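Local coordinates for protein diphosphomevalonate decarboxylase, putative (Trypanosoma brucei, PDB 2HKE) that probably catalyses the ATP-dependent decarboxylation of (R)-5-diphosphomevalonate to isopentenyl diphosphate, a precursor for isoprenoid and sterol synthesis, at residues M203-K208 with T258-T263; P211-R216 with Q252-T257. The protein carries 1 engineered substitution. All blocks are in the same frame, centred on the assembly; numbering follows the deposited sequence.

Contact 1 (M203-K208 with T258-T263); sequences MQQSLK and TEPKIT
Two flat amides meet edge to edge here: the side-chain amide of Gln205 and the cis peptide joining Glu259 to Pro260. Gln205 NE2 points one N-H at Glu259 O over 2.8 Å, and the bond is nearly straight at 170°. The acceptor lies 6° out of the Gln205 amide plane, while the donor sits in the plane of the Glu259 carbonyl, so the two groups share an in-plane bond at their edges. The cis peptide puts Pro260 CD on the same side as the accepting oxygen, and Pro260 CD comes alongside Gln205 NE2 at 3.7 Å. Gln205 reaches this edge with CG anti to the backbone N and a bend at chi2 (65°), which turns the amide outward from the helix. The Gln205 and Thr258 side chains cross obliquely, with Gln205 CG 3.8 Å from Thr258 CG2. That methyl, anti to its own backbone N, rests on the helix near Ser206 N, at 3.6 Å from CG2.

At the next residue of the helix, buried Ser206, the hydroxyl hydrogen-bonds with that of Thr258, OG and OG1 2.7 Å apart. Each has its OH branch beside the backbone N, anti to the carbonyl carbon. Both are held from several directions: the indole N-H of Trp20 donates to Ser206 OG, and Thr258 OG1 also hydrogen-bonds with Ile254 O. Ile262 CD1 lies 3.9 Å from Ser206 OG. The hydroxyl of Thr209 ties the same surfaces at backbone level, bonding with Gln205 O and Glu259 N. The whole is a helix-to-loop junction in the GHMP-type C-terminal domain, docking a cis-proline loop between helices 237-256 and 267-283 onto helix 199-209.

Contact 2 (P211-R216 with Q252-T257); sequences PLMKKR and QEICAT
A helical hairpin of the C-terminal domain is packed together here at its open end: helix 213-234 and helix 237-256 follow each other through a short turn, and the front of the first meets the last turn of the second. Buried Ile254 is the centre of the interface. Its CG1, anti to the carbonyl carbon, carries CD1 to Arg216 CD at 3.3 Å, a tight fit between two carbons. The Arg216 chain passes this methyl at about a right angle, fully extended from CG to NE. Beyond it, the guanidinium is secured by a salt bridge from NH1 to Glu247 on the partner helix and a hydrogen bond from NH2 to Lys18 O, which probably fixes the rotation of the chain. Met213 comes in from another side. Bends at chi2 and chi3 bring its SD within 3.8 Å of Ile254 CD1, and its sulfur lies equally near Ile254 CG2.

The antiparallel course sets Leu212 across from the end of the second helix. Its CB faces Ile254 CG1 at 4.1 Å; chi1 of -54° swings CG beside the backbone N, and Leu212 CD1 meets the extended Glu253 chain at about a right angle, 3.5 Å from Glu253 CG. The same methyl touches Thr257 OG1 at 3.7 Å.

Thr257, the first residue to leave helical geometry, holds OG1 in the crowded position between backbone N and carbonyl carbon (chi1 61°). OG1 is thereby folded back over the end of the helix, close to two carbonyl oxygens, 2.9 Å from Glu253 O and somewhat further from Ile254 O. Ser210 OG hydrogen-bonds with this hydroxyl and also with Leu212 N, linking the start of 211-216 to the end of helix 237-256. Outermost, Pro211 CD rests against Thr257 O at 3.5 Å.

How the contacts relate
The two contacts lie about 8 Å apart between centres, on one side of the protein and within the C-terminal domain, and they touch directly. Along the chain they are nested: contact 2 closes the hairpin of helices 213-234 and 237-256, and contact 1 encloses it by pairing helix 199-209 with the loop that leaves helix 237-256. Ile262 N of contact 1 probably hydrogen-bonds to Cys255 O of contact 2, 3.0 Å away, turning that loop back on the helix end. Ser206 CB meets Ile254 CG2 at 3.7 Å, and Met213 CG packs on Ser206 O. Together the contacts join three successive helices and the following loop into one continuous packed unit.

Contact 1 (M203-K208 with T258-T263)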
ATOM      1  N   MET A 203       4.865  12.995  -8.134  1.00 21.15           N
ATOM      2  CA  MET A 203       5.513  11.993  -8.972  1.00 20.68           C
ATOM      3  C   MET A 203       5.725  12.529 -10.382  1.00 19.64           C
ATOM      4  O   MET A 203       6.749  12.236 -11.014  1.00 20.43           O
ATOM      5  CB  MET A 203       4.771  10.631  -9.002  1.00 20.28           C
ATOM      6  CG  MET A 203       3.430  10.605  -9.658  1.00 21.10           C
ATOM      7  SD  MET A 203       2.768   8.882  -9.718  1.00 20.87           S
ATOM      8  CE  MET A 203       2.407   8.598  -7.995  1.00 18.91           C
ATOM      9  N   GLN A 204       4.798  13.331 -10.870  1.00 19.95           N
ATOM     10  CA  GLN A 204       5.003  13.912 -12.201  1.00 21.11           C
ATOM     11  C   GLN A 204       6.075  15.037 -12.124  1.00 21.32           C
ATOM     12  O   GLN A 204       6.826  15.230 -13.054  1.00 21.58           O
ATOM     13  CB  GLN A 204       3.704  14.436 -12.777  1.00 20.83           C
ATOM     14  CG  GLN A 204       2.658  13.309 -13.016  1.00 22.66           C
ATOM     15  CD  GLN A 204       3.248  12.115 -13.781  1.00 23.05           C
ATOM     16  OE1 GLN A 204       3.701  11.137 -13.177  1.00 22.48           O
ATOM     17  NE2 GLN A 204       3.326  12.227 -15.099  1.00 25.41           N
ATOM     18  N   GLN A 205       6.149  15.735 -11.012  1.00 22.51           N
ATOM     19  CA  GLN A 205       7.201  16.739 -10.857  1.00 22.23           C
ATOM     20  C   GLN A 205       8.562  16.058 -10.855  1.00 21.92           C
ATOM     21  O   GLN A 205       9.508  16.514 -11.478  1.00 20.84           O
ATOM     22  CB  GLN A 205       6.946  17.562  -9.601  1.00 24.23           C
ATOM     23  CG  GLN A 205       7.693  18.892  -9.567  1.00 26.67           C
ATOM     24  CD  GLN A 205       7.267  19.900 -10.648  1.00 33.29           C
ATOM     25  OE1 GLN A 205       6.214  19.752 -11.305  1.00 36.83           O
ATOM     26  NE2 GLN A 205       8.097  20.954 -10.829  1.00 33.82           N
ATOM     27  N   SER A 206       8.668  14.904 -10.190  1.00 21.53           N
ATOM     28  CA  SER A 206       9.910  14.100 -10.250  1.00 21.04           C
ATOM     29  C   SER A 206      10.230  13.661 -11.652  1.00 21.29           C
ATOM     30  O   SER A 206      11.338  13.718 -12.073  1.00 21.12           O
ATOM     31  CB  SER A 206       9.824  12.858  -9.334  1.00 20.94           C
ATOM     32  OG  SER A 206       9.689  13.215  -7.981  1.00 19.99           O
ATOM     33  N   LEU A 207       9.240  13.208 -12.399  1.00 23.28           N
ATOM     34  CA  LEU A 207       9.478  12.733 -13.717  1.00 24.37           C
ATOM     35  C   LEU A 207       9.979  13.856 -14.583  1.00 25.31           C
ATOM     36  O   LEU A 207      10.841  13.617 -15.413  1.00 25.94           O
ATOM     37  CB  LEU A 207       8.211  12.132 -14.323  1.00 24.02           C
ATOM     38  CG  LEU A 207       8.320  11.367 -15.619  1.00 24.61           C
ATOM     39  CD1 LEU A 207       9.342  10.210 -15.593  1.00 22.82           C
ATOM     40  CD2 LEU A 207       6.870  10.807 -15.891  1.00 25.39           C
ATOM     41  N   LYS A 208       9.441  15.060 -14.372  1.00 26.45           N
ATOM     42  CA  LYS A 208       9.844  16.253 -15.129  1.00 27.29           C
ATOM     43  C   LYS A 208      11.256  16.760 -14.778  1.00 27.93           C
ATOM     44  O   LYS A 208      11.956  17.262 -15.654  1.00 28.45           O
ATOM     45  CB  LYS A 208       8.843  17.376 -14.863  1.00 28.33           C
ATOM     46  CG  LYS A 208       8.936  18.604 -15.777  1.00 29.25           C
ATOM     47  CD  LYS A 208       8.076  19.720 -15.233  1.00 31.63           C
ATOM     48  CE  LYS A 208       8.007  20.930 -16.187  1.00 35.80           C
ATOM     49  NZ  LYS A 208       7.056  21.978 -15.658  1.00 40.05           N
ATOM     50  N   THR A 258      14.146  16.361  -6.922  1.00 22.93           N
ATOM     51  CA  THR A 258      13.027  16.952  -7.642  1.00 22.67           C
ATOM     52  C   THR A 258      13.104  18.456  -7.428  1.00 23.23           C
ATOM     53  O   THR A 258      13.610  18.923  -6.404  1.00 21.65           O
ATOM     54  CB  THR A 258      11.689  16.352  -7.127  1.00 21.92           C
ATOM     55  OG1 THR A 258      11.688  14.946  -7.415  1.00 20.92           O
ATOM     56  CG2 THR A 258      10.437  16.986  -7.796  1.00 21.77           C
ATOM     57  N   GLU A 259      12.580  19.206  -8.399  1.00 25.62           N
ATOM     58  CA  GLU A 259      12.545  20.685  -8.306  1.00 27.32           C
ATOM     59  C   GLU A 259      11.140  21.220  -8.484  1.00 27.06           C
ATOM     60  O   GLU A 259      10.536  21.027  -9.537  1.00 27.82           O
ATOM     61  CB  GLU A 259      13.486  21.250  -9.363  1.00 27.91           C
ATOM     62  CG  GLU A 259      14.889  20.803  -9.131  1.00 31.56           C
ATOM     63  CD  GLU A 259      15.915  21.565  -9.912  1.00 34.70           C
ATOM     64  OE1 GLU A 259      15.600  22.005 -11.044  1.00 45.19           O
ATOM     65  OE2 GLU A 259      17.052  21.712  -9.385  1.00 46.12           O
ATOM     66  N   PRO A 260      10.563  21.846  -7.446  1.00 27.17           N
ATOM     67  CA  PRO A 260      11.042  22.048  -6.071  1.00 27.37           C
ATOM     68  C   PRO A 260      11.198  20.724  -5.331  1.00 27.29           C
ATOM     69  O   PRO A 260      10.515  19.744  -5.666  1.00 26.36           O
ATOM     70  CB  PRO A 260       9.923  22.834  -5.415  1.00 28.33           C
ATOM     71  CG  PRO A 260       9.057  23.306  -6.482  1.00 28.40           C
ATOM     72  CD  PRO A 260       9.239  22.436  -7.657  1.00 28.34           C
ATOM     73  N   LYS A 261      12.100  20.709  -4.348  1.00 27.17           N
ATOM     74  CA  LYS A 261      12.375  19.513  -3.561  1.00 26.93           C
ATOM     75  C   LYS A 261      11.099  19.026  -2.877  1.00 24.55           C
ATOM     76  O   LYS A 261      10.256  19.813  -2.418  1.00 24.87           O
ATOM     77  CB  LYS A 261      13.412  19.836  -2.504  1.00 27.74           C
ATOM     78  CG  LYS A 261      14.054  18.692  -1.806  1.00 30.07           C
ATOM     79  CD  LYS A 261      15.048  19.247  -0.744  1.00 30.72           C
ATOM     80  CE  LYS A 261      15.424  18.191   0.314  1.00 34.80           C
ATOM     81  NZ  LYS A 261      16.547  18.636   1.263  1.00 38.21           N
ATOM     82  N   ILE A 262      10.976  17.708  -2.831  1.00 23.88           N
ATOM     83  CA  ILE A 262       9.879  17.036  -2.149  1.00 24.21           C
ATOM     84  C   ILE A 262      10.457  16.301  -0.951  1.00 23.76           C
ATOM     85  O   ILE A 262      11.437  15.518  -1.106  1.00 23.10           O
ATOM     86  CB  ILE A 262       9.212  15.959  -3.054  1.00 22.04           C
ATOM     87  CG1 ILE A 262       8.571  16.579  -4.297  1.00 24.14           C
ATOM     88  CG2 ILE A 262       8.170  15.157  -2.216  1.00 24.52           C
ATOM     89  CD1 ILE A 262       8.053  15.546  -5.377  1.00 23.64           C
ATOM     90  N   THR A 263       9.850  16.509   0.213  1.00 26.38           N
ATOM     91  CA  THR A 263      10.299  15.866   1.452  1.00 26.74           C
ATOM     92  C   THR A 263       9.122  15.264   2.172  1.00 26.92           C
ATOM     93  O   THR A 263       8.239  15.983   2.664  1.00 26.54           O
ATOM     94  CB  THR A 263      10.931  16.896   2.419  1.00 28.65           C
ATOM     95  OG1 THR A 263      11.954  17.620   1.711  1.00 31.14           O
ATOM     96  CG2 THR A 263      11.521  16.177   3.630  1.00 29.49           C
TER

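Contact 2 (P211-R216 with Q252-T257)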
ATOM      1  N   PRO A 211      16.967  14.352 -11.966  1.00 26.89           N
ATOM      2  CA  PRO A 211      17.872  13.760 -12.949  1.00 26.49           C
ATOM      3  C   PRO A 211      17.993  12.266 -12.816  1.00 26.06           C
ATOM      4  O   PRO A 211      18.603  11.644 -13.665  1.00 26.21           O
ATOM      5  CB  PRO A 211      19.229  14.430 -12.632  1.00 26.36           C
ATOM      6  CG  PRO A 211      19.149  14.670 -11.186  1.00 29.17           C
ATOM      7  CD  PRO A 211      17.708  15.177 -10.994  1.00 27.32           C
ATOM      8  N   LEU A 212      17.400  11.678 -11.768  1.00 26.19           N
ATOM      9  CA  LEU A 212      17.566  10.241 -11.500  1.00 25.86           C
ATOM     10  C   LEU A 212      16.537   9.302 -12.149  1.00 24.22           C
ATOM     11  O   LEU A 212      16.708   8.072 -12.156  1.00 23.60           O
ATOM     12  CB  LEU A 212      17.573  10.019  -9.988  1.00 26.77           C
ATOM     13  CG  LEU A 212      18.605  10.873  -9.246  1.00 28.39           C
ATOM     14  CD1 LEU A 212      18.479  10.631  -7.778  1.00 29.34           C
ATOM     15  CD2 LEU A 212      20.007  10.599  -9.770  1.00 30.23           C
ATOM     16  N   MET A 213      15.475   9.871 -12.696  1.00 23.69           N
ATOM     17  CA  MET A 213      14.352   9.094 -13.208  1.00 22.75           C
ATOM     18  C   MET A 213      14.651   8.323 -14.498  1.00 23.01           C
ATOM     19  O   MET A 213      14.202   7.201 -14.667  1.00 22.79           O
ATOM     20  CB  MET A 213      13.123   9.987 -13.359  1.00 22.57           C
ATOM     21  CG  MET A 213      12.564  10.399 -12.011  1.00 22.31           C
ATOM     22  SD  MET A 213      11.787   9.053 -11.173  1.00 27.10           S
ATOM     23  CE  MET A 213      10.261   8.997 -12.159  1.00 26.93           C
ATOM     24  N   LYS A 214      15.436   8.901 -15.414  1.00 22.51           N
ATOM     25  CA  LYS A 214      15.714   8.218 -16.662  1.00 22.88           C
ATOM     26  C   LYS A 214      16.336   6.836 -16.525  1.00 21.79           C
ATOM     27  O   LYS A 214      15.897   5.861 -17.194  1.00 21.99           O
ATOM     28  CB  LYS A 214      16.635   9.101 -17.528  1.00 23.55           C
ATOM     29  CG  LYS A 214      16.872   8.585 -18.959  1.00 23.77           C
ATOM     30  CD  LYS A 214      17.892   9.504 -19.643  1.00 25.07           C
ATOM     31  CE  LYS A 214      18.300   9.014 -20.994  1.00 28.80           C
ATOM     32  NZ  LYS A 214      17.177   9.210 -21.971  1.00 31.54           N
ATOM     33  N   LYS A 215      17.398   6.759 -15.714  1.00 21.71           N
ATOM     34  CA  LYS A 215      18.129   5.532 -15.488  1.00 22.38           C
ATOM     35  C   LYS A 215      17.261   4.588 -14.654  1.00 21.41           C
ATOM     36  O   LYS A 215      17.286   3.388 -14.869  1.00 21.90           O
ATOM     37  CB  LYS A 215      19.444   5.761 -14.753  1.00 23.13           C
ATOM     38  CG  LYS A 215      20.251   4.490 -14.615  1.00 23.45           C
ATOM     39  CD  LYS A 215      21.687   4.762 -14.125  1.00 26.06           C
ATOM     40  CE  LYS A 215      21.882   4.273 -12.694  1.00 31.42           C
ATOM     41  NZ  LYS A 215      21.758   5.328 -11.718  1.00 30.47           N
ATOM     42  N   ARG A 216      16.483   5.149 -13.746  1.00 21.79           N
ATOM     43  CA  ARG A 216      15.555   4.309 -12.923  1.00 22.09           C
ATOM     44  C   ARG A 216      14.589   3.511 -13.800  1.00 22.41           C
ATOM     45  O   ARG A 216      14.426   2.314 -13.609  1.00 21.20           O
ATOM     46  CB  ARG A 216      14.824   5.157 -11.897  1.00 22.25           C
ATOM     47  CG  ARG A 216      13.730   4.377 -11.149  1.00 21.94           C
ATOM     48  CD  ARG A 216      13.067   5.167 -10.077  1.00 22.13           C
ATOM     49  NE  ARG A 216      11.988   4.345  -9.530  1.00 22.00           N
ATOM     50  CZ  ARG A 216      12.159   3.228  -8.830  1.00 22.06           C
ATOM     51  NH1 ARG A 216      13.366   2.807  -8.454  1.00 25.26           N
ATOM     52  NH2 ARG A 216      11.076   2.552  -8.444  1.00 25.07           N
ATOM     53  N   GLN A 252      13.491   8.252  -1.956  1.00 19.49           N
ATOM     54  CA  GLN A 252      13.793   9.442  -1.154  1.00 21.45           C
ATOM     55  C   GLN A 252      14.802  10.344  -1.921  1.00 21.53           C
ATOM     56  O   GLN A 252      14.668  11.577  -1.874  1.00 22.46           O
ATOM     57  CB  GLN A 252      14.287   9.086   0.260  1.00 21.53           C
ATOM     58  CG  GLN A 252      13.130   8.594   1.152  1.00 22.04           C
ATOM     59  CD  GLN A 252      13.567   8.015   2.449  1.00 22.55           C
ATOM     60  OE1 GLN A 252      14.740   7.593   2.612  1.00 22.40           O
ATOM     61  NE2 GLN A 252      12.625   7.941   3.391  1.00 22.92           N
ATOM     62  N   GLU A 253      15.752   9.756  -2.611  1.00 21.92           N
ATOM     63  CA  GLU A 253      16.729  10.547  -3.368  1.00 23.86           C
ATOM     64  C   GLU A 253      16.073  11.205  -4.560  1.00 23.12           C
ATOM     65  O   GLU A 253      16.412  12.370  -4.909  1.00 22.86           O
ATOM     66  CB  GLU A 253      17.935   9.712  -3.773  1.00 24.39           C
ATOM     67  CG  GLU A 253      19.082  10.594  -4.281  1.00 26.03           C
ATOM     68  CD  GLU A 253      20.294   9.812  -4.816  1.00 31.01           C
ATOM     69  OE1 GLU A 253      20.290   8.558  -4.763  1.00 39.02           O
ATOM     70  OE2 GLU A 253      21.241  10.479  -5.331  1.00 38.57           O
ATOM     71  N   ILE A 254      15.165  10.487  -5.213  1.00 21.49           N
ATOM     72  CA  ILE A 254      14.376  11.083  -6.293  1.00 21.63           C
ATOM     73  C   ILE A 254      13.623  12.301  -5.818  1.00 21.32           C
ATOM     74  O   ILE A 254      13.658  13.355  -6.459  1.00 22.23           O
ATOM     75  CB  ILE A 254      13.426  10.060  -6.929  1.00 20.88           C
ATOM     76  CG1 ILE A 254      14.247   9.072  -7.768  1.00 20.21           C
ATOM     77  CG2 ILE A 254      12.435  10.781  -7.840  1.00 20.42           C
ATOM     78  CD1 ILE A 254      13.556   7.771  -8.074  1.00 22.73           C
ATOM     79  N   CYS A 255      12.942  12.172  -4.693  1.00 20.39           N
ATOM     80  CA  CYS A 255      12.203  13.285  -4.122  1.00 20.78           C
ATOM     81  C   CYS A 255      13.156  14.451  -3.795  1.00 22.30           C
ATOM     82  O   CYS A 255      12.832  15.607  -4.023  1.00 19.57           O
ATOM     83  CB  CYS A 255      11.426  12.820  -2.916  1.00 21.20           C
ATOM     84  SG  CYS A 255       9.943  11.869  -3.451  1.00 23.57           S
ATOM     85  N   ALA A 256      14.319  14.138  -3.239  1.00 22.18           N
ATOM     86  CA  ALA A 256      15.264  15.183  -2.815  1.00 22.93           C
ATOM     87  C   ALA A 256      15.858  15.940  -4.009  1.00 23.90           C
ATOM     88  O   ALA A 256      16.268  17.067  -3.840  1.00 25.09           O
ATOM     89  CB  ALA A 256      16.410  14.560  -1.981  1.00 23.49           C
ATOM     90  N   THR A 257      15.920  15.316  -5.175  1.00 22.02           N
ATOM     91  CA  THR A 257      16.468  15.891  -6.402  1.00 22.79           C
ATOM     92  C   THR A 257      15.382  16.352  -7.399  1.00 23.74           C
ATOM     93  O   THR A 257      15.661  16.673  -8.568  1.00 23.34           O
ATOM     94  CB  THR A 257      17.355  14.893  -7.083  1.00 22.58           C
ATOM     95  OG1 THR A 257      16.599  13.743  -7.432  1.00 22.47           O
ATOM     96  CG2 THR A 257      18.545  14.465  -6.183  1.00 24.14           C
TER